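Local coordinates for early 35 kDa protein (Autographa californica nucleopolyhedrovirus, PDB 1P35) that inhibits caspases to block the apoptosis that infection provokes in the insect host cell, and also counters the host's antiviral RNA interference, at residues Y94-N106 against V151-V165. Numbering follows the deposited sequence.
Sequences YFKDEHYSVSCQN and VCVLKPGFENGSNQV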
loop_
_atom_site.group_PDB
_atom_site.type_symbol
_atom_site.label_atom_id
_atom_site.label_comp_id
_atom_site.label_asym_id
_atom_site.label_seq_id
_atom_site.Cartn_x
_atom_site.Cartn_y
_atom_site.Cartn_z
ATOM N N TYR A 94 10.478 0.395 2.546
ATOM C CA TYR A 94 11.780 0.993 2.538
ATOM C C TYR A 94 12.786 0.294 1.645
ATOM O O TYR A 94 13.609 0.933 1.014
ATOM C CB TYR A 94 12.300 1.067 3.971
ATOM C CG TYR A 94 13.786 1.282 4.053
ATOM C CD1 TYR A 94 14.670 0.209 4.024
ATOM C CD2 TYR A 94 14.312 2.568 4.080
ATOM C CE1 TYR A 94 16.055 0.414 4.018
ATOM C CE2 TYR A 94 15.686 2.786 4.073
ATOM C CZ TYR A 94 16.550 1.713 4.039
ATOM O OH TYR A 94 17.904 1.955 4.002
ATOM N N PHE A 95 12.733 -1.023 1.592
ATOM C CA PHE A 95 13.708 -1.723 0.781
ATOM C C PHE A 95 13.268 -1.742 -0.684
ATOM O O PHE A 95 12.135 -2.131 -0.991
ATOM C CB PHE A 95 13.897 -3.155 1.288
ATOM C CG PHE A 95 14.307 -3.264 2.737
ATOM C CD1 PHE A 95 15.653 -3.186 3.104
ATOM C CD2 PHE A 95 13.364 -3.602 3.721
ATOM C CE1 PHE A 95 16.072 -3.461 4.416
ATOM C CE2 PHE A 95 13.762 -3.885 5.047
ATOM C CZ PHE A 95 15.127 -3.816 5.388
ATOM N N LYS A 96 14.148 -1.319 -1.592
ATOM C CA LYS A 96 13.763 -1.329 -2.998
ATOM C C LYS A 96 13.780 -2.750 -3.560
ATOM O O LYS A 96 14.564 -3.586 -3.127
ATOM C CB LYS A 96 14.702 -0.469 -3.858
ATOM C CG LYS A 96 16.139 -0.995 -3.975
ATOM C CD LYS A 96 16.947 -0.184 -5.010
ATOM C CE LYS A 96 18.461 -0.270 -4.749
ATOM N NZ LYS A 96 18.992 -1.660 -4.683
ATOM N N ASP A 97 12.902 -3.014 -4.514
ATOM C CA ASP A 97 12.883 -4.320 -5.162
ATOM C C ASP A 97 14.203 -4.664 -5.860
ATOM O O ASP A 97 14.826 -3.796 -6.493
ATOM C CB ASP A 97 11.788 -4.375 -6.238
ATOM C CG ASP A 97 10.401 -4.129 -5.687
ATOM O OD1 ASP A 97 10.130 -4.519 -4.525
ATOM O OD2 ASP A 97 9.569 -3.563 -6.433
ATOM N N GLU A 98 14.633 -5.927 -5.751
ATOM C CA GLU A 98 15.838 -6.375 -6.451
ATOM C C GLU A 98 15.326 -7.144 -7.686
ATOM O O GLU A 98 14.232 -7.694 -7.657
ATOM C CB GLU A 98 16.693 -7.297 -5.588
ATOM C CG GLU A 98 17.388 -6.668 -4.408
ATOM C CD GLU A 98 18.561 -5.828 -4.814
ATOM O OE1 GLU A 98 18.352 -4.804 -5.496
ATOM O OE2 GLU A 98 19.698 -6.196 -4.459
ATOM N N HIS A 99 16.104 -7.174 -8.765
ATOM C CA HIS A 99 15.677 -7.879 -9.953
ATOM C C HIS A 99 16.562 -9.044 -10.330
ATOM O O HIS A 99 17.791 -8.924 -10.361
ATOM C CB HIS A 99 15.579 -6.912 -11.128
ATOM C CG HIS A 99 14.592 -5.813 -10.904
ATOM N ND1 HIS A 99 14.831 -4.759 -10.044
ATOM C CD2 HIS A 99 13.346 -5.620 -11.395
ATOM C CE1 HIS A 99 13.777 -3.963 -10.023
ATOM N NE2 HIS A 99 12.863 -4.463 -10.835
ATOM N N TYR A 100 15.943 -10.198 -10.561
ATOM C CA TYR A 100 16.728 -11.318 -10.982
ATOM C C TYR A 100 17.132 -11.038 -12.440
ATOM O O TYR A 100 16.407 -10.370 -13.181
ATOM C CB TYR A 100 15.939 -12.622 -10.989
ATOM C CG TYR A 100 15.570 -13.221 -9.630
ATOM C CD1 TYR A 100 14.410 -12.841 -8.952
ATOM C CD2 TYR A 100 16.329 -14.233 -9.095
ATOM C CE1 TYR A 100 14.025 -13.481 -7.776
ATOM C CE2 TYR A 100 15.956 -14.880 -7.924
ATOM C CZ TYR A 100 14.810 -14.511 -7.268
ATOM O OH TYR A 100 14.454 -15.188 -6.116
ATOM N N SER A 101 18.293 -11.564 -12.816
ATOM C CA SER A 101 18.805 -11.489 -14.174
ATOM C C SER A 101 18.199 -12.771 -14.869
ATOM O O SER A 101 18.421 -13.894 -14.428
ATOM C CB SER A 101 20.353 -11.527 -14.125
ATOM O OG SER A 101 20.903 -11.344 -15.405
ATOM N N VAL A 102 17.437 -12.571 -15.939
ATOM C CA VAL A 102 16.765 -13.646 -16.667
ATOM C C VAL A 102 17.351 -14.064 -18.028
ATOM O O VAL A 102 17.671 -13.204 -18.898
ATOM C CB VAL A 102 15.256 -13.248 -16.908
ATOM C CG1 VAL A 102 14.531 -14.291 -17.670
ATOM C CG2 VAL A 102 14.573 -12.981 -15.534
ATOM N N SER A 103 17.482 -15.379 -18.191
ATOM C CA SER A 103 17.910 -15.996 -19.453
ATOM C C SER A 103 17.002 -17.242 -19.669
ATOM O O SER A 103 16.244 -17.624 -18.768
ATOM C CB SER A 103 19.422 -16.374 -19.451
ATOM O OG SER A 103 19.742 -17.416 -18.545
ATOM N N CYS A 104 17.037 -17.858 -20.846
ATOM C CA CYS A 104 16.135 -18.992 -21.106
ATOM C C CYS A 104 16.851 -20.113 -21.818
ATOM O O CYS A 104 17.666 -19.859 -22.733
ATOM C CB CYS A 104 14.941 -18.520 -21.968
ATOM S SG CYS A 104 13.627 -19.751 -22.267
ATOM N N GLN A 105 16.546 -21.339 -21.388
ATOM C CA GLN A 105 17.112 -22.564 -21.936
ATOM C C GLN A 105 15.978 -23.485 -22.345
ATOM O O GLN A 105 14.993 -23.677 -21.594
ATOM C CB GLN A 105 17.976 -23.301 -20.889
ATOM C CG GLN A 105 19.246 -22.549 -20.480
ATOM C CD GLN A 105 20.102 -22.242 -21.704
ATOM O OE1 GLN A 105 20.943 -21.343 -21.697
ATOM N NE2 GLN A 105 19.882 -22.999 -22.764
ATOM N N ASN A 106 16.074 -24.015 -23.556
ATOM C CA ASN A 106 15.080 -24.965 -23.987
ATOM C C ASN A 106 15.343 -26.179 -23.042
ATOM O O ASN A 106 16.519 -26.543 -22.778
ATOM C CB ASN A 106 15.313 -25.357 -25.447
ATOM C CG ASN A 106 14.294 -26.360 -25.946
ATOM O OD1 ASN A 106 14.138 -27.436 -25.355
ATOM N ND2 ASN A 106 13.583 -26.014 -27.050
ATOM N N VAL A 151 15.903 -19.160 -16.321
ATOM C CA VAL A 151 17.071 -19.217 -15.420
ATOM C C VAL A 151 17.180 -17.824 -14.812
ATOM O O VAL A 151 17.421 -16.846 -15.518
ATOM C CB VAL A 151 18.344 -19.553 -16.226
ATOM C CG1 VAL A 151 19.555 -19.564 -15.308
ATOM C CG2 VAL A 151 18.164 -20.910 -16.979
ATOM N N CYS A 152 16.969 -17.731 -13.508
ATOM C CA CYS A 152 16.954 -16.442 -12.830
ATOM C C CYS A 152 18.137 -16.264 -11.885
ATOM O O CYS A 152 18.310 -17.065 -10.979
ATOM C CB CYS A 152 15.622 -16.351 -12.120
ATOM S SG CYS A 152 14.237 -16.830 -13.326
ATOM N N VAL A 153 18.960 -15.235 -12.103
ATOM C CA VAL A 153 20.152 -15.060 -11.266
ATOM C C VAL A 153 20.002 -13.884 -10.326
ATOM O O VAL A 153 19.552 -12.828 -10.719
ATOM C CB VAL A 153 21.466 -14.838 -12.081
ATOM C CG1 VAL A 153 22.652 -14.764 -11.108
ATOM C CG2 VAL A 153 21.695 -15.982 -13.095
ATOM N N LEU A 154 20.340 -14.094 -9.059
ATOM C CA LEU A 154 20.234 -13.031 -8.096
ATOM C C LEU A 154 21.625 -12.729 -7.584
ATOM O O LEU A 154 22.224 -13.566 -6.918
ATOM C CB LEU A 154 19.328 -13.454 -6.937
ATOM C CG LEU A 154 19.006 -12.349 -5.923
ATOM C CD1 LEU A 154 18.293 -11.237 -6.661
ATOM C CD2 LEU A 154 18.089 -12.891 -4.779
ATOM N N LYS A 155 22.142 -11.545 -7.921
ATOM C CA LYS A 155 23.460 -11.124 -7.457
ATOM C C LYS A 155 23.414 -11.187 -5.937
ATOM O O LYS A 155 22.410 -10.827 -5.349
ATOM C CB LYS A 155 23.763 -9.692 -7.932
ATOM C CG LYS A 155 23.913 -9.532 -9.464
ATOM C CD LYS A 155 24.354 -8.105 -9.907
ATOM C CE LYS A 155 24.599 -8.017 -11.430
ATOM N NZ LYS A 155 25.100 -6.677 -11.891
ATOM N N PRO A 156 24.500 -11.636 -5.287
ATOM C CA PRO A 156 24.721 -11.805 -3.839
ATOM C C PRO A 156 24.662 -10.648 -2.834
ATOM O O PRO A 156 24.418 -10.881 -1.630
ATOM C CB PRO A 156 26.082 -12.494 -3.788
ATOM C CG PRO A 156 26.769 -11.885 -4.953
ATOM C CD PRO A 156 25.699 -12.097 -6.004
ATOM N N GLY A 157 24.906 -9.421 -3.280
ATOM C CA GLY A 157 24.856 -8.336 -2.318
ATOM C C GLY A 157 23.476 -7.827 -1.913
ATOM O O GLY A 157 23.403 -6.949 -1.066
ATOM N N PHE A 158 22.396 -8.368 -2.485
ATOM C CA PHE A 158 21.018 -7.913 -2.201
ATOM C C PHE A 158 20.687 -7.671 -0.728
ATOM O O PHE A 158 21.265 -8.278 0.178
ATOM C CB PHE A 158 19.989 -8.903 -2.802
ATOM C CG PHE A 158 19.856 -10.216 -2.044
ATOM C CD1 PHE A 158 20.692 -11.291 -2.316
ATOM C CD2 PHE A 158 18.904 -10.358 -1.044
ATOM C CE1 PHE A 158 20.584 -12.480 -1.615
ATOM C CE2 PHE A 158 18.790 -11.570 -0.325
ATOM C CZ PHE A 158 19.625 -12.616 -0.611
ATOM N N GLU A 159 19.737 -6.782 -0.483
ATOM C CA GLU A 159 19.360 -6.520 0.888
ATOM C C GLU A 159 18.265 -7.483 1.395
ATOM O O GLU A 159 17.179 -7.618 0.805
ATOM C CB GLU A 159 18.930 -5.061 1.030
ATOM C CG GLU A 159 19.816 -4.266 1.979
ATOM C CD GLU A 159 19.792 -4.828 3.409
ATOM O OE1 GLU A 159 19.065 -5.827 3.659
ATOM O OE2 GLU A 159 20.500 -4.269 4.285
ATOM N N ASN A 160 18.599 -8.163 2.486
ATOM C CA ASN A 160 17.738 -9.123 3.174
ATOM C C ASN A 160 16.227 -8.850 3.047
ATOM O O ASN A 160 15.463 -9.649 2.498
ATOM C CB ASN A 160 18.121 -9.118 4.656
ATOM C CG ASN A 160 17.822 -10.437 5.345
ATOM O OD1 ASN A 160 18.314 -11.498 4.949
ATOM N ND2 ASN A 160 17.030 -10.375 6.393
ATOM N N GLY A 161 15.795 -7.711 3.561
ATOM C CA GLY A 161 14.386 -7.394 3.507
ATOM C C GLY A 161 13.734 -7.036 2.185
ATOM O O GLY A 161 12.578 -6.675 2.190
ATOM N N SER A 162 14.450 -7.118 1.073
ATOM C CA SER A 162 13.883 -6.835 -0.239
ATOM C C SER A 162 13.024 -7.939 -0.877
ATOM O O SER A 162 13.233 -9.113 -0.603
ATOM C CB SER A 162 15.015 -6.573 -1.268
ATOM O OG SER A 162 15.645 -5.335 -1.076
ATOM N N ASN A 163 12.074 -7.535 -1.733
ATOM C CA ASN A 163 11.348 -8.490 -2.564
ATOM C C ASN A 163 12.299 -8.652 -3.756
ATOM O O ASN A 163 12.922 -7.639 -4.200
ATOM C CB ASN A 163 10.036 -7.929 -3.112
ATOM C CG ASN A 163 8.914 -7.929 -2.073
ATOM O OD1 ASN A 163 8.589 -8.953 -1.489
ATOM N ND2 ASN A 163 8.321 -6.777 -1.866
ATOM N N GLN A 164 12.440 -9.893 -4.256
ATOM C CA GLN A 164 13.293 -10.171 -5.409
ATOM C C GLN A 164 12.265 -10.364 -6.500
ATOM O O GLN A 164 11.385 -11.197 -6.347
ATOM C CB GLN A 164 14.106 -11.438 -5.239
ATOM C CG GLN A 164 14.614 -11.679 -3.824
ATOM C CD GLN A 164 15.344 -10.513 -3.272
ATOM O OE1 GLN A 164 15.923 -9.717 -4.021
ATOM N NE2 GLN A 164 15.353 -10.400 -1.947
ATOM N N VAL A 165 12.370 -9.616 -7.605
ATOM C CA VAL A 165 11.327 -9.671 -8.615
ATOM C C VAL A 165 11.810 -9.910 -10.048
ATOM O O VAL A 165 13.005 -9.782 -10.357
ATOM C CB VAL A 165 10.484 -8.361 -8.535
ATOM C CG1 VAL A 165 10.183 -8.017 -7.054
ATOM C CG2 VAL A 165 11.292 -7.160 -9.117
HETATM O O HOH W 1 11.478 -4.638 -2.000
HETATM O O HOH W 2 20.381 -9.664 -9.744
HETATM O O HOH W 3 20.201 -15.972 -16.302
#
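Glu98 and His99 run parallel to Gln164 and Val165, while Ser101 to Ser103 run antiparallel to Val151 to Val153, the axes of 101-106 and 151-154 approaching to 4.7 Å at 157°, so a single strand changes partner at Tyr100. Its own backbone marks the switch: Tyr100 N donates to Val165 O, and the next amide, Ser101 N, takes a lone pair of Val153 O at 2.8 Å. At this junction the Tyr100 ring packs against both partners. Tyr100 CE1 presses on Gln164 CB (3.3 Å), and the Gln164 amide plane stands at 85° to the ring, while CD2 rests on Cys152 CB and Leu154 CB; the Tyr100 OH hydrogen-bonds to Asn31 OD1 of strand 24-33. In the mixed β-sheet framework of P35, strand 98-106 thus bridges the end of strand 148-154 and the start of strand 164-170, and the connecting loop folds back against the residues leading into it. Val165 CG2 lies over one face of the His99 imidazole, a CH-pi contact 3.8 Å from the centroid. Farther along, Gly161 CA makes a CH-pi contact over the centre of the Phe95 ring, 3.9 Å from its centroid, and Tyr94 CD1 covers the opposite face toward the rim. With OG anti to the carbonyl carbon (chi1 -72°), Ser162 donates from OG to Lys96 O at 2.9 Å. A water joins Asp97 OD1 and Phe95 O to Asn163 N, and Lys96 N hydrogen-bonds to Asp86 OD1 of the second subunit.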